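Local coordinates for protein myosin regulatory light chain (Physarum polycephalum, PDB 2BL0) that binds calcium through an EF-hand and serves as a light chain in the regulatory domain of myosin II, at residues B[19-31]-B[43-57]. Residues are numbered along the deposited sequence; the frame is centred on the assembly and turned at random.
Sequences DGKVSIEELGSAL and LNTIKGQLNAKEFDL. With CA (calcium ion), chain D.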
loop_
_atom_site.group_PDB
_atom_site.type_symbol
_atom_site.label_atom_id
_atom_site.label_comp_id
_atom_site.label_asym_id
_atom_site.label_seq_id
_atom_site.Cartn_x
_atom_site.Cartn_y
_atom_site.Cartn_z
ATOM N N ASP B 19 -7.500 6.960 15.323
ATOM C CA ASP B 19 -8.634 7.132 16.237
ATOM C C ASP B 19 -9.990 7.037 15.533
ATOM O O ASP B 19 -11.020 7.212 16.154
ATOM C CB ASP B 19 -8.498 8.411 17.075
ATOM C CG ASP B 19 -8.777 9.681 16.314
ATOM O OD1 ASP B 19 -8.790 9.694 15.066
ATOM O OD2 ASP B 19 -9.013 10.751 16.892
ATOM N N GLY B 20 -9.984 6.730 14.238
ATOM C CA GLY B 20 -11.211 6.592 13.473
ATOM C C GLY B 20 -11.804 7.893 12.961
ATOM O O GLY B 20 -12.906 7.875 12.398
ATOM N N LYS B 21 -11.071 8.990 13.119
ATOM C CA LYS B 21 -11.529 10.318 12.688
ATOM C C LYS B 21 -10.491 11.029 11.833
ATOM O O LYS B 21 -9.297 10.936 12.067
ATOM C CB LYS B 21 -11.861 11.202 13.889
ATOM C CG LYS B 21 -12.984 10.684 14.757
ATOM C CD LYS B 21 -14.335 10.700 14.067
ATOM C CE LYS B 21 -15.386 11.440 14.884
ATOM N NZ LYS B 21 -15.279 11.186 16.318
ATOM N N VAL B 22 -10.966 11.766 10.837
ATOM C CA VAL B 22 -10.097 12.559 9.976
ATOM C C VAL B 22 -10.659 13.971 9.972
ATOM O O VAL B 22 -11.874 14.149 9.949
ATOM C CB VAL B 22 -10.011 11.956 8.547
ATOM C CG1 VAL B 22 -9.352 12.903 7.608
ATOM C CG2 VAL B 22 -9.261 10.615 8.577
ATOM N N SER B 23 -9.781 14.968 10.054
ATOM C CA SER B 23 -10.189 16.371 10.083
ATOM C C SER B 23 -11.006 16.691 8.858
ATOM O O SER B 23 -10.701 16.213 7.780
ATOM C CB SER B 23 -8.969 17.298 10.090
ATOM O OG SER B 23 -9.370 18.651 9.888
ATOM N N ILE B 24 -12.038 17.510 9.036
ATOM C CA ILE B 24 -12.853 17.982 7.920
ATOM C C ILE B 24 -12.037 18.758 6.894
ATOM O O ILE B 24 -12.410 18.800 5.720
ATOM C CB ILE B 24 -14.035 18.854 8.453
ATOM C CG1 ILE B 24 -15.109 19.012 7.368
ATOM C CG2 ILE B 24 -13.543 20.226 8.916
ATOM C CD1 ILE B 24 -15.952 17.776 7.143
ATOM N N GLU B 25 -10.922 19.365 7.324
ATOM C CA GLU B 25 -10.043 20.100 6.420
ATOM C C GLU B 25 -9.327 19.210 5.428
ATOM O O GLU B 25 -8.782 19.700 4.431
ATOM C CB GLU B 25 -9.008 20.908 7.193
ATOM C CG GLU B 25 -9.603 21.926 8.157
ATOM C CD GLU B 25 -10.518 22.941 7.488
ATOM O OE1 GLU B 25 -11.423 23.473 8.189
ATOM O OE2 GLU B 25 -10.341 23.237 6.282
ATOM N N GLU B 26 -9.324 17.907 5.699
ATOM C CA GLU B 26 -8.775 16.942 4.769
ATOM C C GLU B 26 -9.791 16.192 3.907
ATOM O O GLU B 26 -9.402 15.351 3.119
ATOM C CB GLU B 26 -7.959 15.907 5.540
ATOM C CG GLU B 26 -6.820 16.483 6.364
ATOM C CD GLU B 26 -5.668 16.970 5.515
ATOM O OE1 GLU B 26 -5.601 16.596 4.330
ATOM O OE2 GLU B 26 -4.816 17.727 6.046
ATOM N N LEU B 27 -11.077 16.486 4.034
ATOM C CA LEU B 27 -12.088 15.783 3.259
ATOM C C LEU B 27 -11.859 15.959 1.769
ATOM O O LEU B 27 -11.899 15.005 1.035
ATOM C CB LEU B 27 -13.499 16.262 3.650
ATOM C CG LEU B 27 -14.682 15.604 2.915
ATOM C CD1 LEU B 27 -14.713 14.083 3.066
ATOM C CD2 LEU B 27 -15.993 16.202 3.386
ATOM N N GLY B 28 -11.611 17.184 1.320
ATOM C CA GLY B 28 -11.334 17.418 -0.081
ATOM C C GLY B 28 -10.174 16.575 -0.584
ATOM O O GLY B 28 -10.290 15.901 -1.608
ATOM N N SER B 29 -9.062 16.603 0.145
ATOM C CA SER B 29 -7.859 15.840 -0.213
ATOM C C SER B 29 -8.124 14.349 -0.318
ATOM O O SER B 29 -7.670 13.693 -1.242
ATOM C CB SER B 29 -6.748 16.100 0.809
ATOM O OG SER B 29 -6.347 17.453 0.714
ATOM N N ALA B 30 -8.899 13.832 0.628
ATOM C CA ALA B 30 -9.241 12.409 0.667
ATOM C C ALA B 30 -10.147 12.010 -0.507
ATOM O O ALA B 30 -9.914 10.971 -1.145
ATOM C CB ALA B 30 -9.880 12.065 2.022
ATOM N N LEU B 31 -11.167 12.816 -0.806
ATOM C CA LEU B 31 -12.029 12.580 -1.974
ATOM C C LEU B 31 -11.222 12.609 -3.262
ATOM O O LEU B 31 -11.321 11.712 -4.122
ATOM C CB LEU B 31 -13.152 13.621 -2.048
ATOM C CG LEU B 31 -14.192 13.542 -0.954
ATOM C CD1 LEU B 31 -14.976 14.825 -0.949
ATOM C CD2 LEU B 31 -15.095 12.327 -1.135
ATOM N N LEU B 43 -17.554 21.401 -2.325
ATOM C CA LEU B 43 -16.954 20.910 -1.088
ATOM C C LEU B 43 -17.483 21.678 0.092
ATOM O O LEU B 43 -17.726 21.100 1.143
ATOM C CB LEU B 43 -15.427 21.033 -1.124
ATOM C CG LEU B 43 -14.629 20.455 0.042
ATOM C CD1 LEU B 43 -14.997 19.010 0.330
ATOM C CD2 LEU B 43 -13.157 20.606 -0.242
ATOM N N ASN B 44 -17.654 22.984 -0.072
ATOM C CA ASN B 44 -18.190 23.787 1.022
ATOM C C ASN B 44 -19.603 23.422 1.406
ATOM O O ASN B 44 -19.933 23.408 2.589
ATOM C CB ASN B 44 -18.086 25.253 0.687
ATOM C CG ASN B 44 -16.966 25.883 1.420
ATOM O OD1 ASN B 44 -15.805 25.545 1.178
ATOM N ND2 ASN B 44 -17.298 26.746 2.396
ATOM N N THR B 45 -20.431 23.100 0.417
ATOM C CA THR B 45 -21.792 22.643 0.697
ATOM C C THR B 45 -21.770 21.328 1.467
ATOM O O THR B 45 -22.490 21.161 2.472
ATOM C CB THR B 45 -22.569 22.501 -0.609
ATOM O OG1 THR B 45 -22.678 23.791 -1.217
ATOM C CG2 THR B 45 -23.989 22.022 -0.360
ATOM N N ILE B 46 -20.903 20.412 1.033
ATOM C CA ILE B 46 -20.770 19.125 1.709
ATOM C C ILE B 46 -20.302 19.319 3.149
ATOM O O ILE B 46 -20.904 18.791 4.087
ATOM C CB ILE B 46 -19.822 18.188 0.944
ATOM C CG1 ILE B 46 -20.402 17.830 -0.415
ATOM C CG2 ILE B 46 -19.602 16.892 1.777
ATOM C CD1 ILE B 46 -19.390 17.212 -1.406
ATOM N N LYS B 47 -19.234 20.085 3.335
ATOM C CA LYS B 47 -18.746 20.376 4.688
ATOM C C LYS B 47 -19.825 21.004 5.585
ATOM O O LYS B 47 -19.944 20.672 6.756
ATOM C CB LYS B 47 -17.499 21.273 4.622
ATOM C CG LYS B 47 -16.250 20.519 4.166
ATOM C CD LYS B 47 -15.076 21.401 3.797
ATOM C CE LYS B 47 -14.350 21.969 5.007
ATOM N NZ LYS B 47 -13.510 23.170 4.616
ATOM N N GLY B 48 -20.611 21.916 5.030
ATOM C CA GLY B 48 -21.629 22.603 5.808
ATOM C C GLY B 48 -22.692 21.607 6.250
ATOM O O GLY B 48 -23.218 21.695 7.381
ATOM N N GLN B 49 -23.025 20.672 5.357
ATOM C CA GLN B 49 -24.032 19.658 5.670
ATOM C C GLN B 49 -23.552 18.734 6.771
ATOM O O GLN B 49 -24.332 18.335 7.636
ATOM C CB GLN B 49 -24.470 18.897 4.414
ATOM C CG GLN B 49 -25.389 19.706 3.516
ATOM C CD GLN B 49 -25.887 18.937 2.308
ATOM O OE1 GLN B 49 -25.281 17.881 1.988
ATOM N NE2 GLN B 49 -26.890 19.359 1.662
ATOM N N LEU B 50 -22.259 18.408 6.773
ATOM C CA LEU B 50 -21.703 17.561 7.808
ATOM C C LEU B 50 -21.709 18.264 9.176
ATOM O O LEU B 50 -21.846 17.590 10.193
ATOM C CB LEU B 50 -20.287 17.105 7.437
ATOM C CG LEU B 50 -20.205 16.210 6.200
ATOM C CD1 LEU B 50 -18.776 15.798 5.963
ATOM C CD2 LEU B 50 -21.112 14.991 6.328
ATOM N N ASN B 51 -21.573 19.596 9.190
ATOM C CA ASN B 51 -21.620 20.378 10.446
ATOM C C ASN B 51 -20.754 19.729 11.507
ATOM O O ASN B 51 -21.183 19.505 12.642
ATOM C CB ASN B 51 -23.060 20.562 10.965
ATOM C CG ASN B 51 -23.219 21.809 11.841
ATOM O OD1 ASN B 51 -23.053 22.932 11.366
ATOM N ND2 ASN B 51 -23.537 21.612 13.124
ATOM N N ALA B 52 -19.520 19.420 11.123
ATOM C CA ALA B 52 -18.589 18.724 12.018
ATOM C C ALA B 52 -17.154 19.165 11.727
ATOM O O ALA B 52 -16.853 19.640 10.648
ATOM C CB ALA B 52 -18.721 17.224 11.835
ATOM N N LYS B 53 -16.275 19.030 12.709
ATOM C CA LYS B 53 -14.871 19.370 12.496
ATOM C C LYS B 53 -14.069 18.147 12.041
ATOM O O LYS B 53 -12.912 18.301 11.652
ATOM C CB LYS B 53 -14.261 19.967 13.759
ATOM C CG LYS B 53 -14.060 18.978 14.890
ATOM C CD LYS B 53 -13.532 19.652 16.149
ATOM C CE LYS B 53 -13.071 18.613 17.174
ATOM N NZ LYS B 53 -12.787 19.269 18.479
ATOM N N GLU B 54 -14.668 16.952 12.128
ATOM C CA GLU B 54 -14.035 15.704 11.656
ATOM C C GLU B 54 -15.075 14.749 11.099
ATOM O O GLU B 54 -16.281 14.946 11.291
ATOM C CB GLU B 54 -13.254 15.007 12.786
ATOM C CG GLU B 54 -13.581 15.505 14.164
ATOM C CD GLU B 54 -12.986 14.659 15.267
ATOM O OE1 GLU B 54 -13.720 14.391 16.252
ATOM O OE2 GLU B 54 -11.800 14.280 15.162
ATOM N N PHE B 55 -14.614 13.718 10.392
ATOM C CA PHE B 55 -15.508 12.706 9.837
ATOM C C PHE B 55 -14.933 11.305 10.016
ATOM O O PHE B 55 -13.724 11.130 10.090
ATOM C CB PHE B 55 -15.821 12.971 8.355
ATOM C CG PHE B 55 -14.616 12.951 7.446
ATOM C CD1 PHE B 55 -13.811 14.079 7.292
ATOM C CD2 PHE B 55 -14.289 11.801 6.732
ATOM C CE1 PHE B 55 -12.697 14.037 6.420
ATOM C CE2 PHE B 55 -13.179 11.764 5.873
ATOM C CZ PHE B 55 -12.382 12.885 5.736
ATOM N N ASP B 56 -15.816 10.322 10.078
ATOM C CA ASP B 56 -15.429 8.906 10.195
ATOM C C ASP B 56 -15.564 8.174 8.861
ATOM O O ASP B 56 -15.952 8.760 7.853
ATOM C CB ASP B 56 -16.176 8.201 11.341
ATOM C CG ASP B 56 -17.679 8.083 11.127
ATOM O OD1 ASP B 56 -18.196 8.293 10.014
ATOM O OD2 ASP B 56 -18.439 7.715 12.062
ATOM N N LEU B 57 -15.228 6.888 8.858
ATOM C CA LEU B 57 -15.172 6.121 7.628
ATOM C C LEU B 57 -16.535 5.986 6.981
ATOM O O LEU B 57 -16.649 6.128 5.776
ATOM C CB LEU B 57 -14.586 4.729 7.882
ATOM C CG LEU B 57 -14.606 3.759 6.694
ATOM C CD1 LEU B 57 -13.800 4.308 5.522
ATOM C CD2 LEU B 57 -14.125 2.381 7.120
HETATM CA CA CA D . -7.432 10.685 13.338
HETATM O O HOH W 1 -7.855 12.588 14.405
HETATM O O HOH W 2 -13.966 5.588 11.265
HETATM O O HOH W 3 -6.372 11.972 11.766
#
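The F55 ring lies between V22 and L27: V22 CB stands over one face, 4.1 Å from the ring centroid, and L27 CD1 over the opposite face at 3.9 Å, both close enough to the ring normal to count as CH-pi contacts. At the edge, near the ring plane, come I24 CA and the carbonyl carbon of E26. With chi1 at 61°, CG of F55 sits between its backbone N and carbonyl carbon, which places the ring between V22 and L27. This is the paired EF-hand motif: the calcium loop of the first hand and its partner segment join in a two-stranded antiparallel sheet. V22 and F55 form the hydrogen-bonded pair, with V22 N to F55 O at 2.9 Å and F55 N to V22 O at 2.8 Å. Beyond it, I24 N donates almost straight (172°) to K53 O, though from above the carbonyl plane.

Where helices 27-31 and 43-50 cross at 118°, L27 enters as a knob among L43, I46, K47 and L50. Its CD2 meets L50 CD1 tip to tip at 3.8 Å, while L43 CD2 rests on G28 CA at 3.7 Å. I24 adds its CD1 against L50 CD1. Two salt bridges, both long, link K47 NZ with E25 OE2 and K21 NZ with E54 OE1, the chains of each pair crossing at about a right angle.

The calcium loop runs straight into strand 22-23; D15, D17 and two waters complete the six ligands, with calcium bound by D19 OD1 at 2.4 Å and, one residue before V22, by the backbone oxygen of K21 at 2.3 Å.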